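Local coordinates for thioesterase superfamily protein (Sulfolobus solfataricus, PDB 2GF6), which probably hydrolyses fatty acyl-CoA thioesters, as a putative hotdog-fold thioesterase that binds coenzyme A, at the interface of chains A and B. Sequence-based numbering; all coordinates share one arbitrary frame. Chains: chain A/B, Conserved hypothetical protein.

Two neighbouring patches of the two-fold interface between chains A and B are described, their C-alpha centres about 16 Å apart. Strand 56-67 of chain A runs through both: A:Trp57 and A:Val59 belong to contact 2, A:Ile60, A:Ser63 and A:Tyr67 to contact 1. On chain B, the loop carrying B:Ala20 to B:Ile23 in contact 2 leads into the helix that opens with B:Tyr26 in contact 1. Contact 1 ties the two sheets edge to edge; contact 2 packs chain B's loops beside them. Both include residues that line coenzyme A pockets, so dimerisation and ligand binding probably share these elements.

Contact 1: the interface of chains A and B. Residues chain A 26, 33, 60, 63, 67; chain B 26, 63-65, 67.
With CG anti to the backbone N in both copies (chi1 -172° in A:Tyr26, -177° in B:Tyr26), the two tyrosines reach from their helix starts to the two-fold axis and stack there. Their planes lie 9° apart and their centroids 4.5 Å, and the overlap is offset: the B:Tyr26 OH sits 3.4 Å above the plane of the A:Tyr26 ring, near its rim. On its other side the B:Tyr26 ring meets the tip of A:Phe33, whose CZ approaches near the rim. A:Ser63 CB comes in at the edge of the B:Tyr26 ring.

Each serine hydroxyl meets the phenol of a Tyr67 from the partner. A:Ser63 OG and B:Tyr67 OH hydrogen-bond at 2.7 Å; the twin, A:Tyr67 OH with B:Ser63 OG, is longer at 3.0 Å, and there the serine oxygen lies at the edge of the tyrosine ring, in its plane. Alongside the B:Tyr67 ring, A:Ile60 CG2 packs 3.7 Å from its CE1, the side chains pointing the same way.

Two waters complete the network. Water 1 joins the A:Tyr26 carbonyl O to the A:Tyr67 OH and B:Tyr26 OH, the last at 2.6 Å. Water 2 lies 2.6 Å from the B:Tyr26 carbonyl O and is also bonded to the A:Tyr26 OH and, more distantly, to B:Tyr67 OH. Both Tyr26 hydroxyls are thus held in place by water.

Beneath, A:Ser63 N donates to B:Ala65 O and B:Ala65 N to A:Ser63 O. This antiparallel bridge joins the two copies of strand 56-67 edge to edge, continuing the sheet across the dimer, with the starts of both long helices meeting over it.

Contact 2: the interface of chains A and B. Residues chain A 51, 57, 59, 119; chain B 20-21, 23, 72.
Van der Waals packing dominates where B:Gln21 lies against A:Trp57. The glutamine sets its CG beside the backbone N (chi1 -65°) and then runs out extended, sliding past the indole in the opposite direction. Its CG stands 3.6 Å above the indole plane, toward the rim, and its CB is 3.5 Å from A:Trp57 CZ3 on the benzene half. Farther along, the carboxamide lies roughly parallel to the rings, the two planes 20° apart, with NE2 lying near A:Trp57 CE3 and A:Trp57 CB. The backbone carbonyl O of B:Gln21 also approaches A:Trp57 CZ3. A:Ile51 shares this face of the indole: its CG1 rests on the tryptophan while its CD1 meets B:Gln21 CG at 3.8 Å, so the glutamine's aliphatic stem is gripped by both side chains. A:Val59 CG1 makes a looser contact, 4.1 Å from B:Gln21 OE1.

A second apolar contact joins B:Ile23 to A:Trp119. The isoleucine crosses the end of the indole, its CG2 branch coming to 3.6 Å from A:Trp119 CH2 and its CD1 touching the same corner a little farther off. Its CG1 lies between the backbone N and the carbonyl carbon (chi1 64°), which brings both methyl groups to bear on the ring.

A cation-pi interaction adds to this. The B:Lys72 NZ stands over the face of the six-membered ring of A:Trp119, 4.7 Å from its centroid. No hydrogen bond or salt bridge crosses this patch, so its hold rests mainly on apolar packing, to which the lysine's probable positive charge over the indole may add.

The patch fits the chain B loops around B:Gln21 and B:Lys72 against chain A. Since A:Trp119 and B:Ile23 belong to coenzyme A pockets, it probably also helps shape the ligand site at the subunit boundary.

Contact 1: the interface of chains A and B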
loop_
_atom_site.group_PDB
_atom_site.type_symbol
_atom_site.label_atom_id
_atom_site.label_comp_id
_atom_site.label_asym_id
_atom_site.label_seq_id
_atom_site.Cartn_x
_atom_site.Cartn_y
_atom_site.Cartn_z
ATOM N N TYR A 26 7.941 1.057 -5.868
ATOM C CA TYR A 26 8.399 2.191 -5.086
ATOM C C TYR A 26 8.201 2.073 -3.602
ATOM O O TYR A 26 9.096 2.469 -2.844
ATOM C CB TYR A 26 7.623 3.425 -5.529
ATOM C CG TYR A 26 8.037 4.787 -5.005
ATOM C CD1 TYR A 26 9.100 5.474 -5.571
ATOM C CD2 TYR A 26 7.283 5.438 -4.051
ATOM C CE1 TYR A 26 9.454 6.727 -5.161
ATOM C CE2 TYR A 26 7.625 6.743 -3.619
ATOM C CZ TYR A 26 8.716 7.374 -4.192
ATOM O OH TYR A 26 9.090 8.631 -3.836
ATOM N N PHE A 33 13.511 0.103 3.993
ATOM C CA PHE A 33 14.416 1.010 4.677
ATOM C C PHE A 33 13.826 1.460 6.029
ATOM O O PHE A 33 14.569 1.596 7.026
ATOM C CB PHE A 33 14.941 2.123 3.734
ATOM C CG PHE A 33 13.936 3.164 3.305
ATOM C CD1 PHE A 33 13.270 3.969 4.229
ATOM C CD2 PHE A 33 13.768 3.446 1.960
ATOM C CE1 PHE A 33 12.388 4.969 3.814
ATOM C CE2 PHE A 33 12.890 4.454 1.541
ATOM C CZ PHE A 33 12.208 5.216 2.476
ATOM N N ILE A 60 9.912 12.606 7.524
ATOM C CA ILE A 60 10.789 12.656 6.342
ATOM C C ILE A 60 10.721 14.021 5.638
ATOM O O ILE A 60 9.639 14.517 5.314
ATOM C CB ILE A 60 10.408 11.538 5.322
ATOM C CG1 ILE A 60 10.539 10.158 5.963
ATOM C CG2 ILE A 60 11.266 11.582 4.054
ATOM C CD1 ILE A 60 9.784 9.081 5.244
ATOM N N SER A 63 13.716 12.461 0.268
ATOM C CA SER A 63 14.070 11.082 -0.063
ATOM C C SER A 63 14.733 11.006 -1.417
ATOM O O SER A 63 14.435 11.773 -2.294
ATOM C CB SER A 63 12.862 10.132 -0.002
ATOM O OG SER A 63 11.769 10.613 -0.780
ATOM N N TYR A 67 18.001 2.968 -8.542
ATOM C CA TYR A 67 17.637 1.576 -8.655
ATOM C C TYR A 67 18.471 0.966 -9.763
ATOM O O TYR A 67 18.137 1.096 -10.934
ATOM C CB TYR A 67 16.154 1.458 -8.976
ATOM C CG TYR A 67 15.276 2.269 -8.048
ATOM C CD1 TYR A 67 14.987 3.594 -8.320
ATOM C CD2 TYR A 67 14.733 1.710 -6.902
ATOM C CE1 TYR A 67 14.184 4.349 -7.477
ATOM C CE2 TYR A 67 13.916 2.472 -6.024
ATOM C CZ TYR A 67 13.636 3.781 -6.330
ATOM O OH TYR A 67 12.838 4.551 -5.492
ATOM N N TYR B 26 4.743 8.321 2.275
ATOM C CA TYR B 26 5.679 8.192 1.155
ATOM C C TYR B 26 5.005 7.634 -0.101
ATOM O O TYR B 26 5.279 8.105 -1.203
ATOM C CB TYR B 26 6.835 7.275 1.613
ATOM C CG TYR B 26 7.999 7.022 0.637
ATOM C CD1 TYR B 26 9.077 7.900 0.561
ATOM C CD2 TYR B 26 8.024 5.892 -0.160
ATOM C CE1 TYR B 26 10.117 7.688 -0.318
ATOM C CE2 TYR B 26 9.076 5.649 -1.044
ATOM C CZ TYR B 26 10.112 6.545 -1.136
ATOM O OH TYR B 26 11.159 6.280 -2.007
ATOM N N SER B 63 14.758 8.253 -8.115
ATOM C CA SER B 63 13.688 9.064 -7.598
ATOM C C SER B 63 14.166 9.998 -6.519
ATOM O O SER B 63 15.125 9.716 -5.827
ATOM C CB SER B 63 12.535 8.179 -7.138
ATOM O OG SER B 63 12.840 7.526 -5.938
ATOM N N HIS B 64 13.488 11.138 -6.404
ATOM C CA HIS B 64 13.860 12.176 -5.452
ATOM C C HIS B 64 12.629 12.943 -5.050
ATOM O O HIS B 64 11.812 13.218 -5.887
ATOM C CB HIS B 64 14.825 13.147 -6.120
ATOM C CG HIS B 64 15.395 14.155 -5.176
ATOM N ND1 HIS B 64 15.111 15.503 -5.254
ATOM C CD2 HIS B 64 16.204 13.999 -4.106
ATOM C CE1 HIS B 64 15.744 16.134 -4.282
ATOM N NE2 HIS B 64 16.406 15.243 -3.565
ATOM N N ALA B 65 12.517 13.328 -3.780
ATOM C CA ALA B 65 11.453 14.211 -3.351
ATOM C C ALA B 65 11.895 15.004 -2.133
ATOM O O ALA B 65 12.654 14.500 -1.306
ATOM C CB ALA B 65 10.214 13.398 -3.028
ATOM N N TYR B 67 10.079 17.253 0.810
ATOM C CA TYR B 67 8.732 17.455 1.351
ATOM C C TYR B 67 8.712 18.699 2.216
ATOM O O TYR B 67 9.076 18.646 3.392
ATOM C CB TYR B 67 8.303 16.216 2.149
ATOM C CG TYR B 67 8.548 14.895 1.431
ATOM C CD1 TYR B 67 9.756 14.222 1.568
ATOM C CD2 TYR B 67 7.581 14.334 0.599
ATOM C CE1 TYR B 67 9.981 13.007 0.894
ATOM C CE2 TYR B 67 7.807 13.133 -0.063
ATOM C CZ TYR B 67 8.997 12.474 0.086
ATOM O OH TYR B 67 9.209 11.273 -0.583
HETATM O O HOH W 1 11.258 3.992 -3.133
HETATM O O HOH W 2 7.236 9.529 -2.175
#

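Contact 2: the interface of chains A and B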
loop_
_atom_site.group_PDB
_atom_site.type_symbol
_atom_site.label_atom_id
_atom_site.label_comp_id
_atom_site.label_asym_id
_atom_site.label_seq_id
_atom_site.Cartn_x
_atom_site.Cartn_y
_atom_site.Cartn_z
ATOM N N ILE A 51 7.358 7.484 15.775
ATOM C CA ILE A 51 6.673 8.183 16.833
ATOM C C ILE A 51 7.325 7.757 18.144
ATOM O O ILE A 51 7.138 6.629 18.617
ATOM C CB ILE A 51 5.157 7.868 16.826
ATOM C CG1 ILE A 51 4.530 8.404 15.523
ATOM C CG2 ILE A 51 4.505 8.407 18.050
ATOM C CD1 ILE A 51 3.034 8.127 15.382
ATOM N N TRP A 57 8.296 13.296 17.354
ATOM C CA TRP A 57 8.173 12.462 16.152
ATOM C C TRP A 57 9.345 12.673 15.194
ATOM O O TRP A 57 9.965 13.725 15.230
ATOM C CB TRP A 57 6.918 12.872 15.404
ATOM C CG TRP A 57 5.604 12.453 16.024
ATOM C CD1 TRP A 57 5.377 11.936 17.285
ATOM C CD2 TRP A 57 4.326 12.601 15.417
ATOM N NE1 TRP A 57 4.036 11.722 17.463
ATOM C CE2 TRP A 57 3.369 12.119 16.325
ATOM C CE3 TRP A 57 3.897 13.078 14.170
ATOM C CZ2 TRP A 57 2.001 12.113 16.030
ATOM C CZ3 TRP A 57 2.560 13.067 13.887
ATOM C CH2 TRP A 57 1.621 12.599 14.819
ATOM N N VAL A 59 9.870 12.923 11.071
ATOM C CA VAL A 59 9.176 13.055 9.795
ATOM C C VAL A 59 10.180 13.237 8.681
ATOM O O VAL A 59 11.154 13.963 8.860
ATOM C CB VAL A 59 8.113 14.222 9.787
ATOM C CG1 VAL A 59 7.128 14.068 10.958
ATOM C CG2 VAL A 59 8.745 15.601 9.789
ATOM N N TRP A 119 3.868 21.322 15.398
ATOM C CA TRP A 119 4.412 21.018 14.087
ATOM C C TRP A 119 5.641 21.883 13.650
ATOM O O TRP A 119 5.723 22.349 12.518
ATOM C CB TRP A 119 3.291 21.026 13.028
ATOM C CG TRP A 119 3.650 20.120 11.888
ATOM C CD1 TRP A 119 4.269 20.485 10.758
ATOM C CD2 TRP A 119 3.488 18.686 11.819
ATOM N NE1 TRP A 119 4.496 19.383 9.957
ATOM C CE2 TRP A 119 4.035 18.268 10.596
ATOM C CE3 TRP A 119 2.930 17.721 12.674
ATOM C CZ2 TRP A 119 4.027 16.939 10.190
ATOM C CZ3 TRP A 119 2.926 16.387 12.261
ATOM C CH2 TRP A 119 3.469 16.015 11.043
ATOM N N ALA B 20 -0.313 6.945 10.624
ATOM C CA ALA B 20 -0.720 7.403 11.994
ATOM C C ALA B 20 -0.124 8.714 12.428
ATOM O O ALA B 20 -0.549 9.307 13.455
ATOM C CB ALA B 20 -0.387 6.366 13.003
ATOM N N GLN B 21 0.814 9.219 11.641
ATOM C CA GLN B 21 1.257 10.602 11.826
ATOM C C GLN B 21 0.279 11.628 11.180
ATOM O O GLN B 21 0.503 12.835 11.218
ATOM C CB GLN B 21 2.695 10.762 11.314
ATOM C CG GLN B 21 3.748 9.969 12.104
ATOM C CD GLN B 21 5.167 10.283 11.662
ATOM O OE1 GLN B 21 5.428 10.412 10.471
ATOM N NE2 GLN B 21 6.091 10.405 12.625
ATOM N N ILE B 23 -0.527 12.555 8.315
ATOM C CA ILE B 23 -0.146 13.257 7.128
ATOM C C ILE B 23 0.000 12.215 6.044
ATOM O O ILE B 23 0.102 11.009 6.333
ATOM C CB ILE B 23 1.204 14.007 7.322
ATOM C CG1 ILE B 23 2.359 13.020 7.562
ATOM C CG2 ILE B 23 1.100 14.983 8.478
ATOM C CD1 ILE B 23 3.684 13.681 7.760
ATOM N N LYS B 72 -2.555 16.880 4.657
ATOM C CA LYS B 72 -3.412 16.166 5.609
ATOM C C LYS B 72 -4.618 15.523 4.884
ATOM O O LYS B 72 -4.912 15.828 3.733
ATOM C CB LYS B 72 -3.884 17.142 6.732
ATOM C CG LYS B 72 -2.842 17.361 7.853
ATOM C CD LYS B 72 -3.356 18.118 9.147
ATOM C CE LYS B 72 -2.679 17.605 10.511
ATOM N NZ LYS B 72 -1.132 17.241 10.566
#